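Long-range contacts in putative Zn-dependent Alcohol Dehydrogenase (PDB 3IV6), which binds S-adenosylmethionine in a Rossmann-like alpha/beta fold and, although named a putative zinc-dependent alcohol dehydrogenase, is probably a methyltransferase: residues E240-L245 with M252-S257; F111-N116 with T143-V148; L157-Y162 with G186-R191; D177-F182 with K213-D218; A68-F73 with R90-D95. One frame throughout, in Å; residues are numbered along the deposited sequence.

Interaction 1 of 5, residues E240-L245 with M252-S257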
# COMPACT_ATOMS: atom_id res chain seq x y z
N GLU A 240 6.83 1.13 -17.87
CA GLU A 240 6.05 1.50 -19.04
C GLU A 240 5.49 2.90 -18.94
O GLU A 240 5.41 3.62 -19.94
CB GLU A 240 4.90 0.54 -19.22
CG GLU A 240 5.40 -0.89 -19.46
CD GLU A 240 4.35 -1.95 -19.40
OE1 GLU A 240 3.16 -1.66 -19.55
OE2 GLU A 240 4.71 -3.10 -19.21
N LYS A 241 5.09 3.30 -17.75
CA LYS A 241 4.66 4.68 -17.57
C LYS A 241 4.50 5.09 -16.13
O LYS A 241 4.58 4.26 -15.23
CB LYS A 241 3.43 5.06 -18.42
CG LYS A 241 2.13 4.38 -18.08
CD LYS A 241 1.01 4.94 -18.94
CE LYS A 241 -0.32 4.27 -18.67
NZ LYS A 241 -1.48 5.05 -19.24
N ALA A 242 4.28 6.38 -15.95
CA ALA A 242 4.23 6.96 -14.62
C ALA A 242 3.38 8.21 -14.70
O ALA A 242 3.77 9.16 -15.34
CB ALA A 242 5.62 7.30 -14.17
N VAL A 243 2.24 8.21 -14.06
CA VAL A 243 1.36 9.35 -14.18
C VAL A 243 0.99 10.04 -12.85
O VAL A 243 0.61 9.38 -11.90
CB VAL A 243 0.09 8.90 -14.90
CG1 VAL A 243 -0.84 10.06 -15.13
CG2 VAL A 243 0.51 8.30 -16.19
N GLU A 244 1.10 11.36 -12.81
CA GLU A 244 0.72 12.13 -11.64
C GLU A 244 -0.79 12.21 -11.49
O GLU A 244 -1.48 12.72 -12.37
CB GLU A 244 1.32 13.54 -11.70
CG GLU A 244 0.87 14.35 -12.91
CD GLU A 244 1.42 15.76 -12.91
OE1 GLU A 244 1.66 16.31 -14.00
OE2 GLU A 244 1.62 16.32 -11.81
N LEU A 245 -1.30 11.70 -10.37
CA LEU A 245 -2.73 11.49 -10.21
C LEU A 245 -3.45 12.79 -9.88
O LEU A 245 -2.90 13.66 -9.21
CB LEU A 245 -3.00 10.45 -9.12
CG LEU A 245 -2.71 8.99 -9.49
CD1 LEU A 245 -3.08 8.06 -8.34
CD2 LEU A 245 -3.45 8.60 -10.76
N MSE A 252 2.09 9.57 -7.59
CA MSE A 252 2.41 9.05 -8.91
C MSE A 252 2.01 7.59 -9.05
O MSE A 252 2.32 6.77 -8.19
CB MSE A 252 3.91 9.22 -9.19
CG MSE A 252 4.32 8.85 -10.61
SE MSE A 252 4.57 10.41 -11.75
CE MSE A 252 5.84 11.39 -10.65
N LEU A 253 1.33 7.27 -10.15
CA LEU A 253 0.98 5.89 -10.46
C LEU A 253 1.96 5.29 -11.47
O LEU A 253 2.25 5.89 -12.50
CB LEU A 253 -0.45 5.80 -11.00
CG LEU A 253 -0.86 4.46 -11.60
CD1 LEU A 253 -0.61 3.33 -10.62
CD2 LEU A 253 -2.33 4.49 -12.02
N TYR A 254 2.47 4.10 -11.16
CA TYR A 254 3.56 3.50 -11.93
C TYR A 254 3.10 2.20 -12.49
O TYR A 254 2.65 1.34 -11.72
CB TYR A 254 4.78 3.17 -11.06
CG TYR A 254 5.39 4.37 -10.45
CD1 TYR A 254 6.53 4.94 -10.99
CD2 TYR A 254 4.80 4.96 -9.33
CE1 TYR A 254 7.11 6.06 -10.43
CE2 TYR A 254 5.37 6.11 -8.75
CZ TYR A 254 6.53 6.66 -9.32
OH TYR A 254 7.11 7.79 -8.80
N GLN A 255 3.25 2.06 -13.81
CA GLN A 255 2.87 0.84 -14.51
C GLN A 255 4.15 0.18 -14.99
O GLN A 255 4.96 0.79 -15.68
CB GLN A 255 1.93 1.17 -15.67
CG GLN A 255 1.69 0.03 -16.65
CD GLN A 255 0.61 0.36 -17.66
OE1 GLN A 255 -0.42 0.93 -17.31
NE2 GLN A 255 0.84 0.01 -18.93
N PHE A 256 4.35 -1.06 -14.58
CA PHE A 256 5.58 -1.77 -14.89
C PHE A 256 5.38 -3.28 -15.07
O PHE A 256 4.34 -3.86 -14.72
CB PHE A 256 6.68 -1.49 -13.85
CG PHE A 256 6.34 -1.89 -12.41
CD1 PHE A 256 6.81 -3.10 -11.87
CD2 PHE A 256 5.57 -1.08 -11.57
CE1 PHE A 256 6.54 -3.48 -10.53
CE2 PHE A 256 5.28 -1.48 -10.24
CZ PHE A 256 5.79 -2.66 -9.74
N SER A 257 6.39 -3.93 -15.61
CA SER A 257 6.27 -5.33 -15.96
C SER A 257 7.66 -5.87 -16.16
O SER A 257 8.61 -5.08 -16.16
CB SER A 257 5.50 -5.43 -17.26
OG SER A 257 6.20 -4.68 -18.21
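Residues 240-245 and 252-257 form the C-terminal beta hairpin of the Rossmann-like sheet, whose 3-2-1-4-5-7-6 strand order is consistent with a class I methyltransferase. The pairing is antiparallel at 165°, and Glu240 and Lys241 together face Gln255 in a classic beta bulge. Past the bulge the ladder is regular: Gln255 N gives a nearly straight bond to Lys241 O (2.9 Å), and Val243 and Leu253 exchange two more. The Gln255 side chain leaves with CG anti to the backbone N (chi1 168°) and runs on extended, which lays its amide beside the Glu240 carboxylate. There NE2 donates at 2.9 Å to the anti lone pair of Glu240 OE1, close to the amide's own plane, while the two planes stand 85° apart. Gln255 OE1 touches Lys241 CE at 3.6 Å and takes a weak bond from Arg145 on the next strand. An alanine here would remove the amide, with its bonds to Glu240 OE1 and Arg145, and would probably weaken the side-chain link between the neighbouring strands. On the side of the sheet carrying Ala242 and Tyr254, the bent chain of Met252, a selenomethionine, brings SE to 4.1 Å from Ala242 CB. Glu240 OE2, salt-bridged to Arg259, also uses its anti lone pair to accept a bond from Ser257 OG, modelled at 2.4 Å.

Interaction 2 of 5, residues F111-N116 with T143-V148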
# COMPACT_ATOMS: atom_id res chain seq x y z
N PHE A 111 -2.21 -13.72 -12.82
CA PHE A 111 -3.05 -12.53 -13.03
C PHE A 111 -2.62 -11.68 -14.23
O PHE A 111 -1.43 -11.55 -14.48
CB PHE A 111 -3.09 -11.71 -11.75
CG PHE A 111 -3.68 -12.45 -10.60
CD1 PHE A 111 -5.05 -12.50 -10.41
CD2 PHE A 111 -2.88 -13.13 -9.72
CE1 PHE A 111 -5.61 -13.21 -9.37
CE2 PHE A 111 -3.44 -13.84 -8.68
CZ PHE A 111 -4.82 -13.89 -8.51
N ASP A 112 -3.59 -11.10 -14.95
CA ASP A 112 -3.24 -10.14 -16.01
C ASP A 112 -2.77 -8.79 -15.42
O ASP A 112 -1.87 -8.13 -15.97
CB ASP A 112 -4.43 -9.87 -16.93
CG ASP A 112 -4.84 -11.08 -17.74
OD1 ASP A 112 -6.06 -11.28 -17.91
OD2 ASP A 112 -3.94 -11.83 -18.20
N PHE A 113 -3.41 -8.39 -14.31
CA PHE A 113 -3.12 -7.13 -13.64
C PHE A 113 -3.00 -7.25 -12.13
O PHE A 113 -3.78 -7.96 -11.49
CB PHE A 113 -4.20 -6.09 -13.96
CG PHE A 113 -4.27 -5.73 -15.41
CD1 PHE A 113 -3.46 -4.74 -15.92
CD2 PHE A 113 -5.16 -6.39 -16.25
CE1 PHE A 113 -3.54 -4.40 -17.26
CE2 PHE A 113 -5.23 -6.07 -17.58
CZ PHE A 113 -4.42 -5.07 -18.09
N VAL A 114 -2.01 -6.57 -11.58
CA VAL A 114 -1.94 -6.41 -10.13
C VAL A 114 -2.02 -4.92 -9.84
O VAL A 114 -1.21 -4.13 -10.33
CB VAL A 114 -0.64 -6.99 -9.54
CG1 VAL A 114 -0.30 -6.34 -8.17
CG2 VAL A 114 -0.73 -8.51 -9.42
N LEU A 115 -3.05 -4.55 -9.09
CA LEU A 115 -3.24 -3.15 -8.68
C LEU A 115 -3.00 -2.94 -7.16
O LEU A 115 -3.33 -3.79 -6.33
CB LEU A 115 -4.64 -2.68 -9.06
CG LEU A 115 -5.23 -3.24 -10.35
CD1 LEU A 115 -6.67 -2.84 -10.48
CD2 LEU A 115 -4.43 -2.84 -11.57
N ASN A 116 -2.38 -1.81 -6.81
CA ASN A 116 -2.47 -1.32 -5.43
C ASN A 116 -2.28 0.18 -5.31
O ASN A 116 -1.52 0.78 -6.10
CB ASN A 116 -1.51 -2.08 -4.50
CG ASN A 116 -0.07 -2.13 -5.03
OD1 ASN A 116 0.32 -3.09 -5.69
ND2 ASN A 116 0.72 -1.11 -4.70
N THR A 143 0.67 -6.83 -16.20
CA THR A 143 1.02 -5.46 -15.82
C THR A 143 0.78 -5.21 -14.33
O THR A 143 -0.20 -5.70 -13.77
CB THR A 143 0.21 -4.47 -16.69
OG1 THR A 143 0.39 -4.81 -18.07
CG2 THR A 143 0.63 -3.02 -16.42
N VAL A 144 1.69 -4.49 -13.69
CA VAL A 144 1.49 -4.07 -12.31
C VAL A 144 1.25 -2.59 -12.35
O VAL A 144 1.99 -1.85 -13.00
CB VAL A 144 2.75 -4.35 -11.45
CG1 VAL A 144 2.64 -3.76 -9.95
CG2 VAL A 144 3.03 -5.83 -11.45
N ARG A 145 0.19 -2.15 -11.68
CA ARG A 145 -0.06 -0.73 -11.51
C ARG A 145 -0.04 -0.40 -10.03
O ARG A 145 -0.86 -0.89 -9.23
CB ARG A 145 -1.38 -0.34 -12.16
CG ARG A 145 -1.41 -0.59 -13.68
CD ARG A 145 -2.74 -0.27 -14.26
NE ARG A 145 -2.71 -0.34 -15.71
CZ ARG A 145 -3.77 -0.23 -16.51
NH1 ARG A 145 -3.60 -0.31 -17.84
NH2 ARG A 145 -4.99 -0.02 -16.02
N ALA A 146 0.95 0.38 -9.65
CA ALA A 146 1.17 0.70 -8.22
C ALA A 146 1.37 2.20 -7.99
O ALA A 146 2.31 2.78 -8.51
CB ALA A 146 2.36 -0.10 -7.67
N SER A 147 0.48 2.84 -7.25
CA SER A 147 0.65 4.26 -7.02
C SER A 147 1.45 4.47 -5.74
O SER A 147 1.35 3.68 -4.83
CB SER A 147 -0.69 4.88 -6.84
OG SER A 147 -1.24 4.36 -5.65
N VAL A 148 2.24 5.53 -5.68
CA VAL A 148 3.01 5.83 -4.51
C VAL A 148 2.87 7.30 -4.15
O VAL A 148 3.01 8.14 -4.99
CB VAL A 148 4.48 5.57 -4.75
CG1 VAL A 148 5.25 5.68 -3.41
CG2 VAL A 148 4.65 4.18 -5.36
O HOH W 1 1.37 1.19 -3.89
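With each CG anti to the carbonyl carbon (chi1 -63° and -62°), Phe113 and Arg145 rise in like fashion from the same face of the sheet, on which both residues lie. The arginine then runs extended from CG to NE, which carries its guanidinium out to Phe113, whose CE1 lies over one face with NH1 4.1 Å away. The same ring lies alongside Thr143, CD1 meeting CB at 3.8 Å, and Leu115 CD2 packs on Arg145 CB at 4.0 Å. Beneath them strands 113-117 and 143-149 run parallel, the ends of a beta-alpha-beta crossover through helix 125-139, which covers Val114 and Val144 on the other side. Five backbone bonds alternate along the ladder, among them Arg145 N to Val114 O (2.8 Å), nearly along the carbonyl axis. Asn116, with CG in the crowded position between N and carbonyl carbon, lays ND2 against Ala146 CB (3.5 Å), and a water joins that nitrogen, weakly, to Ser147 O. Arg145 NH2 donates to the backbone carbonyls of Phe39 and Glu41, whose dipoles would probably help to stabilise the charge of this buried guanidinium.

Interaction 3 of 5, residues L157-Y162 with G186-R191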
# COMPACT_ATOMS: atom_id res chain seq x y z
N LEU A 157 5.98 16.39 8.59
CA LEU A 157 6.37 17.76 8.90
C LEU A 157 6.23 18.09 10.44
O LEU A 157 7.11 18.69 11.05
CB LEU A 157 5.62 18.74 7.99
CG LEU A 157 5.79 18.60 6.45
CD1 LEU A 157 4.83 19.52 5.64
CD2 LEU A 157 7.23 18.82 5.99
N LYS A 158 5.14 17.68 11.08
CA LYS A 158 5.06 17.81 12.51
C LYS A 158 6.12 16.93 13.19
O LYS A 158 6.71 17.33 14.19
CB LYS A 158 3.67 17.47 13.04
CG LYS A 158 2.54 18.23 12.36
CD LYS A 158 2.06 19.44 13.16
CE LYS A 158 3.08 20.59 13.12
NZ LYS A 158 2.55 21.80 13.82
N LEU A 159 6.37 15.73 12.66
CA LEU A 159 7.37 14.84 13.24
C LEU A 159 8.79 15.43 13.25
O LEU A 159 9.49 15.39 14.27
CB LEU A 159 7.39 13.49 12.53
CG LEU A 159 6.30 12.48 12.90
CD1 LEU A 159 6.41 11.27 11.99
CD2 LEU A 159 6.38 12.06 14.35
N ILE A 160 9.22 15.96 12.11
CA ILE A 160 10.50 16.67 12.04
C ILE A 160 10.54 17.81 13.09
O ILE A 160 11.47 17.90 13.88
CB ILE A 160 10.79 17.24 10.60
CG1 ILE A 160 10.52 16.21 9.49
CG2 ILE A 160 12.18 17.80 10.51
CD1 ILE A 160 11.19 14.89 9.64
N GLU A 161 9.52 18.67 13.08
CA GLU A 161 9.50 19.87 13.91
C GLU A 161 9.60 19.50 15.38
O GLU A 161 10.56 19.87 16.05
CB GLU A 161 8.23 20.70 13.63
CG GLU A 161 7.88 21.86 14.59
CD GLU A 161 6.67 22.72 14.13
OE1 GLU A 161 6.05 23.40 15.00
OE2 GLU A 161 6.34 22.74 12.92
N TYR A 162 8.61 18.74 15.86
CA TYR A 162 8.43 18.42 17.28
C TYR A 162 9.45 17.40 17.82
O TYR A 162 9.51 17.11 19.03
CB TYR A 162 6.99 17.92 17.52
CG TYR A 162 5.86 18.92 17.19
CD1 TYR A 162 6.12 20.26 16.96
CD2 TYR A 162 4.53 18.50 17.13
CE1 TYR A 162 5.12 21.14 16.67
CE2 TYR A 162 3.51 19.37 16.85
CZ TYR A 162 3.80 20.70 16.62
OH TYR A 162 2.78 21.60 16.33
N GLY A 186 8.04 8.11 20.39
CA GLY A 186 7.28 8.18 21.62
C GLY A 186 6.40 9.41 21.69
O GLY A 186 5.43 9.54 20.93
N ASP A 187 6.72 10.33 22.60
CA ASP A 187 5.80 11.38 22.99
C ASP A 187 5.57 12.37 21.84
O ASP A 187 4.56 13.06 21.80
CB ASP A 187 6.33 12.12 24.22
CG ASP A 187 5.43 13.27 24.63
OD1 ASP A 187 4.29 13.02 25.07
OD2 ASP A 187 5.87 14.44 24.52
N VAL A 188 6.52 12.42 20.92
CA VAL A 188 6.42 13.31 19.77
C VAL A 188 5.29 12.88 18.84
O VAL A 188 4.62 13.72 18.24
CB VAL A 188 7.74 13.35 18.97
CG1 VAL A 188 7.61 14.30 17.79
CG2 VAL A 188 8.89 13.77 19.87
N LEU A 189 5.09 11.58 18.72
CA LEU A 189 4.03 11.04 17.87
C LEU A 189 2.68 11.64 18.24
O LEU A 189 1.99 12.20 17.39
CB LEU A 189 3.98 9.51 17.99
CG LEU A 189 3.12 8.78 16.95
CD1 LEU A 189 3.54 9.17 15.54
CD2 LEU A 189 3.21 7.28 17.14
N ASP A 190 2.30 11.51 19.51
CA ASP A 190 1.04 12.06 19.99
C ASP A 190 0.85 13.49 19.52
O ASP A 190 -0.24 13.87 19.08
CB ASP A 190 0.98 12.00 21.52
CG ASP A 190 1.20 10.60 22.06
OD1 ASP A 190 2.03 9.86 21.48
OD2 ASP A 190 0.55 10.24 23.06
N ARG A 191 1.90 14.29 19.60
CA ARG A 191 1.81 15.73 19.36
C ARG A 191 1.63 16.02 17.87
O ARG A 191 1.13 17.08 17.49
CB ARG A 191 3.05 16.45 19.89
CG ARG A 191 2.89 17.95 20.00
CD ARG A 191 3.68 18.51 21.17
NE ARG A 191 4.70 19.47 20.74
CZ ARG A 191 6.01 19.25 20.81
NH1 ARG A 191 6.47 18.10 21.30
NH2 ARG A 191 6.86 20.17 20.40
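Helix 154-164 packs against the start of helix 187-192 in a helix-helix contact outside the Rossmann-like sheet, the short segments running at 131° to each other. Lys158 comes first; its chain bends along its own helix toward the next turn so that NZ donates to Tyr162 OH, a bond of 2.5 Å that ties down the far end of the phenol. Leu159 follows, its CD2 meeting Leu189 CD1 at 4.2 Å and also resting on Val188 CG1. The same leucine reaches Phe180 and Phe182, and Leu189 goes on to helix 201-210. Tyr162, one turn after Lys158, makes the largest contribution. Its CB lies 3.7 Å from Val188 CG1, and its ring is the platform for Arg191, whose chain bends at chi2 and chi3 to set the guanidinium flat above it. The planes differ by 14°, an off-centre cation-pi stack shifted toward the CB end, with Arg191 CZ 3.6 Å from Tyr162 CG.

Interaction 4 of 5, residues D177-F182 with K213-D218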
# COMPACT_ATOMS: atom_id res chain seq x y z
N ASP A 177 17.77 7.24 3.97
CA ASP A 177 16.69 6.90 3.04
C ASP A 177 15.31 7.38 3.48
O ASP A 177 14.30 6.93 2.93
CB ASP A 177 16.62 5.39 2.75
CG ASP A 177 16.26 4.56 3.99
OD1 ASP A 177 16.46 5.02 5.14
OD2 ASP A 177 15.78 3.41 3.80
N LYS A 178 15.27 8.26 4.48
CA LYS A 178 14.01 8.83 4.94
C LYS A 178 13.01 7.79 5.52
O LYS A 178 11.84 7.74 5.15
CB LYS A 178 13.39 9.65 3.80
CG LYS A 178 14.40 10.63 3.19
CD LYS A 178 13.90 11.28 1.91
CE LYS A 178 14.12 10.39 0.71
NZ LYS A 178 13.61 11.05 -0.55
N THR A 179 13.48 6.99 6.47
CA THR A 179 12.59 6.06 7.12
C THR A 179 12.21 6.55 8.49
O THR A 179 13.06 6.92 9.27
CB THR A 179 13.24 4.68 7.28
OG1 THR A 179 13.74 4.25 6.01
CG2 THR A 179 12.25 3.67 7.76
N PHE A 180 10.91 6.55 8.79
CA PHE A 180 10.42 6.87 10.12
C PHE A 180 10.12 5.62 10.95
O PHE A 180 9.60 4.64 10.42
CB PHE A 180 9.15 7.68 10.01
CG PHE A 180 9.37 9.11 9.63
CD1 PHE A 180 9.82 10.03 10.57
CD2 PHE A 180 9.08 9.54 8.36
CE1 PHE A 180 10.00 11.34 10.23
CE2 PHE A 180 9.27 10.86 8.01
CZ PHE A 180 9.73 11.76 8.95
N HIS A 181 10.49 5.65 12.23
CA HIS A 181 10.01 4.65 13.20
C HIS A 181 9.06 5.28 14.21
O HIS A 181 9.50 5.93 15.14
CB HIS A 181 11.14 4.02 13.97
CG HIS A 181 10.78 2.69 14.54
ND1 HIS A 181 11.71 1.74 14.90
CD2 HIS A 181 9.56 2.13 14.75
CE1 HIS A 181 11.08 0.66 15.33
NE2 HIS A 181 9.78 0.86 15.24
N PHE A 182 7.76 5.10 14.04
CA PHE A 182 6.84 5.93 14.83
C PHE A 182 6.83 5.61 16.34
O PHE A 182 6.86 6.51 17.19
CB PHE A 182 5.43 5.84 14.23
CG PHE A 182 5.39 6.11 12.78
CD1 PHE A 182 5.64 7.39 12.28
CD2 PHE A 182 5.11 5.07 11.89
CE1 PHE A 182 5.60 7.65 10.91
CE2 PHE A 182 5.09 5.30 10.53
CZ PHE A 182 5.33 6.61 10.03
N LYS A 213 8.27 0.67 10.96
CA LYS A 213 9.02 1.62 10.14
C LYS A 213 8.31 1.87 8.81
O LYS A 213 7.68 0.98 8.26
CB LYS A 213 10.44 1.11 9.90
CG LYS A 213 11.30 1.05 11.15
CD LYS A 213 12.66 0.43 10.85
CE LYS A 213 13.61 0.60 12.03
NZ LYS A 213 14.98 0.14 11.70
N GLU A 214 8.43 3.10 8.31
CA GLU A 214 7.95 3.43 6.95
C GLU A 214 8.93 4.35 6.21
O GLU A 214 9.45 5.31 6.78
CB GLU A 214 6.54 4.03 6.97
CG GLU A 214 5.43 2.97 7.13
CD GLU A 214 4.03 3.57 7.17
OE1 GLU A 214 3.96 4.81 7.09
OE2 GLU A 214 3.02 2.83 7.28
N THR A 215 9.23 4.02 4.96
CA THR A 215 10.15 4.83 4.18
C THR A 215 9.41 5.86 3.31
O THR A 215 8.35 5.57 2.80
CB THR A 215 10.97 3.91 3.31
OG1 THR A 215 11.70 3.00 4.15
CG2 THR A 215 11.91 4.70 2.38
N ARG A 216 9.95 7.07 3.17
CA ARG A 216 9.31 8.06 2.30
C ARG A 216 10.03 8.04 0.97
O ARG A 216 11.24 7.85 0.91
CB ARG A 216 9.28 9.47 2.87
CG ARG A 216 8.41 9.71 4.13
CD ARG A 216 7.31 8.70 4.31
NE ARG A 216 6.43 9.05 5.44
CZ ARG A 216 5.45 8.27 5.91
NH1 ARG A 216 5.22 7.08 5.37
NH2 ARG A 216 4.71 8.67 6.91
N PHE A 217 9.27 8.19 -0.11
CA PHE A 217 9.84 8.10 -1.44
C PHE A 217 9.64 9.37 -2.21
O PHE A 217 8.61 10.02 -2.08
CB PHE A 217 9.24 6.93 -2.24
CG PHE A 217 9.41 5.58 -1.60
CD1 PHE A 217 10.49 4.76 -1.93
CD2 PHE A 217 8.47 5.10 -0.69
CE1 PHE A 217 10.64 3.47 -1.34
CE2 PHE A 217 8.60 3.84 -0.11
CZ PHE A 217 9.70 3.02 -0.42
N ASP A 218 10.65 9.71 -3.00
CA ASP A 218 10.56 10.70 -4.07
C ASP A 218 10.48 9.87 -5.34
O ASP A 218 10.74 8.67 -5.31
CB ASP A 218 11.84 11.56 -4.16
CG ASP A 218 11.95 12.59 -3.04
OD1 ASP A 218 10.92 12.99 -2.44
OD2 ASP A 218 13.11 13.01 -2.78
O HOH W 2 13.75 6.72 0.04
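The imidazole of His181 has the Lys213 chain over one face, a CH-pi contact with Lys213 CG 3.9 Å from the centroid of the His181 ring. Phe182 is met at its edge instead: the Glu214 carboxylate stands there, 89° to the ring, with OE1 3.7 Å from CE2, and Arg216 NH2 reaches the same rim tip to tip at CZ. One face of the Phe217 ring takes Thr215 CG2. These groups ride on an antiparallel pair in which Phe180 and Glu214 exchange backbone bonds, Phe180 N to Glu214 O at 2.8 Å, and Arg216 N bonds to Lys178 O. On the His181 side the hydroxyls of Thr179 and Thr215 hydrogen-bond, OG1 to OG1, at 3.0 Å. Glu214 OE1 receives Arg216 NH1 at 3.1 Å, from above the carboxylate plane, and is also salt-bridged to Arg122, while OE2 pairs with Arg211. A glutamine here would replace the carboxylate with a neutral amide and would probably weaken its ties to Arg216, Arg122 and Arg211. Lys178 NZ bridges Asp218 OD2 at 3.0 Å and has Asp221 as a second partner. This little sheet, completed by strand 173-174, lies against helix 154-164, where Asp156 binds Arg216 NE and Leu159 and Ile160 pack on Phe180; Asp218 leads directly into helix 219-226.

Interaction 5 of 5, residues A68-F73 with R90-D95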
# COMPACT_ATOMS: atom_id res chain seq x y z
N ALA A 68 -14.25 -7.90 -14.44
CA ALA A 68 -12.97 -8.57 -14.23
C ALA A 68 -13.19 -9.60 -13.17
O ALA A 68 -14.10 -9.46 -12.38
CB ALA A 68 -11.92 -7.57 -13.76
N SER A 69 -12.35 -10.64 -13.20
CA SER A 69 -12.32 -11.70 -12.20
C SER A 69 -11.29 -11.30 -11.16
O SER A 69 -10.09 -11.46 -11.40
CB SER A 69 -11.91 -13.03 -12.85
OG SER A 69 -13.06 -13.78 -13.21
N VAL A 70 -11.78 -10.78 -10.03
CA VAL A 70 -10.95 -10.16 -9.00
C VAL A 70 -10.64 -11.03 -7.81
O VAL A 70 -11.51 -11.63 -7.23
CB VAL A 70 -11.67 -8.95 -8.43
CG1 VAL A 70 -10.80 -8.24 -7.42
CG2 VAL A 70 -12.12 -8.04 -9.56
N THR A 71 -9.37 -11.06 -7.45
CA THR A 71 -8.90 -11.69 -6.24
C THR A 71 -8.29 -10.58 -5.39
O THR A 71 -7.52 -9.77 -5.91
CB THR A 71 -7.79 -12.77 -6.55
OG1 THR A 71 -8.36 -13.88 -7.26
CG2 THR A 71 -7.17 -13.29 -5.29
N VAL A 72 -8.62 -10.52 -4.11
CA VAL A 72 -8.00 -9.55 -3.21
C VAL A 72 -7.04 -10.25 -2.26
O VAL A 72 -7.38 -11.29 -1.71
CB VAL A 72 -9.04 -8.82 -2.35
CG1 VAL A 72 -8.36 -7.84 -1.37
CG2 VAL A 72 -10.10 -8.15 -3.23
N PHE A 73 -5.86 -9.66 -2.06
CA PHE A 73 -4.87 -10.14 -1.11
C PHE A 73 -4.67 -9.12 -0.01
O PHE A 73 -4.60 -7.92 -0.26
CB PHE A 73 -3.55 -10.40 -1.81
CG PHE A 73 -3.63 -11.50 -2.82
CD1 PHE A 73 -3.98 -12.80 -2.44
CD2 PHE A 73 -3.36 -11.25 -4.18
CE1 PHE A 73 -4.04 -13.82 -3.36
CE2 PHE A 73 -3.43 -12.29 -5.14
CZ PHE A 73 -3.77 -13.57 -4.72
N ARG A 90 -21.57 -10.08 -3.87
CA ARG A 90 -20.72 -10.21 -5.06
C ARG A 90 -19.88 -11.49 -5.09
O ARG A 90 -19.62 -12.12 -4.06
CB ARG A 90 -19.85 -8.98 -5.22
CG ARG A 90 -20.68 -7.76 -5.62
CD ARG A 90 -19.88 -6.49 -5.51
NE ARG A 90 -20.46 -5.36 -6.25
CZ ARG A 90 -20.67 -5.35 -7.57
NH1 ARG A 90 -20.39 -6.41 -8.33
NH2 ARG A 90 -21.19 -4.25 -8.13
N CYS A 91 -19.49 -11.88 -6.29
CA CYS A 91 -18.59 -13.01 -6.48
C CYS A 91 -17.12 -12.56 -6.60
O CYS A 91 -16.69 -11.98 -7.60
CB CYS A 91 -19.04 -13.82 -7.72
SG CYS A 91 -17.87 -15.11 -8.30
N VAL A 92 -16.34 -12.82 -5.57
CA VAL A 92 -14.98 -12.32 -5.50
C VAL A 92 -14.22 -13.20 -4.52
O VAL A 92 -14.78 -13.69 -3.56
CB VAL A 92 -14.95 -10.90 -4.93
CG1 VAL A 92 -15.43 -10.90 -3.50
CG2 VAL A 92 -13.55 -10.37 -4.97
N THR A 93 -12.93 -13.36 -4.78
CA THR A 93 -12.05 -14.19 -3.98
C THR A 93 -11.21 -13.30 -3.09
O THR A 93 -10.55 -12.37 -3.57
CB THR A 93 -11.10 -15.00 -4.86
OG1 THR A 93 -11.86 -15.86 -5.72
CG2 THR A 93 -10.16 -15.82 -4.00
N ILE A 94 -11.19 -13.61 -1.80
CA ILE A 94 -10.44 -12.79 -0.84
C ILE A 94 -9.52 -13.68 -0.04
O ILE A 94 -10.00 -14.53 0.69
CB ILE A 94 -11.38 -12.05 0.15
CG1 ILE A 94 -12.35 -11.14 -0.59
CG2 ILE A 94 -10.58 -11.23 1.18
CD1 ILE A 94 -13.19 -10.31 0.33
N ASP A 95 -8.22 -13.48 -0.16
CA ASP A 95 -7.27 -14.39 0.46
C ASP A 95 -6.36 -13.69 1.44
O ASP A 95 -6.03 -12.54 1.27
CB ASP A 95 -6.43 -15.12 -0.59
CG ASP A 95 -7.23 -16.20 -1.31
OD1 ASP A 95 -7.98 -16.91 -0.60
OD2 ASP A 95 -7.09 -16.33 -2.57
O HOH W 3 -14.36 -11.77 -9.35
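Strands 69-74 and 93-96 run parallel, 18° apart, with Thr71 opposite Thr93 and Phe73 opposite Asp95. Val72 holds the centre of the ladder: its N donates to Thr93 O at 2.7 Å and its O accepts from Asp95 N at 2.8 Å, both nearly along the carbonyl axes. The Thr93 N bond to Val70 O is weak, and further back a water links Val70 N with Cys91 O. This is the right-handed beta-alpha-beta crossover of a Rossmann-like sheet; helix 77-86 joins the two strands, and 93-96 is the outermost strand on this side. Cys91, just before that edge strand, forms an interchain disulfide. Thr71 and Thr93 lie side by side, OG1 of the first 3.8 Å from CB of the second. On the other side of the sheet Val72 and Ile94 pack together under helix 77-86. Phe73 lies alongside Asp95, CD1 to CB 3.8 Å, with Thr71 CG2 over one ring face; the phenylalanine's side chain comes within about 6 Å of the bound S-adenosylmethionine.

In the fold
From the N terminus, interaction 5 comes first, closing the crossover through helix 77-86 at one edge of the large sheet. Interaction 2 closes a later one, through helix 125-139, and touches interaction 5 where Phe111 meets Thr71 and Phe73. The chain then leaves the sheet. Interaction 3 closes a loop of 23 residues holding the first two strands of the small sheet; interaction 4 opens inside it and closes 30 residues through helices 187-192 and 201-210, so the two cross, Ile160 resting on Phe180. Val148 against Phe217 joins that outer region to interaction 2. Last, the hairpin of interaction 1 adds two strands beside 143-149 through backbone bonds to Ala146 and Val148. None of the five nests within another.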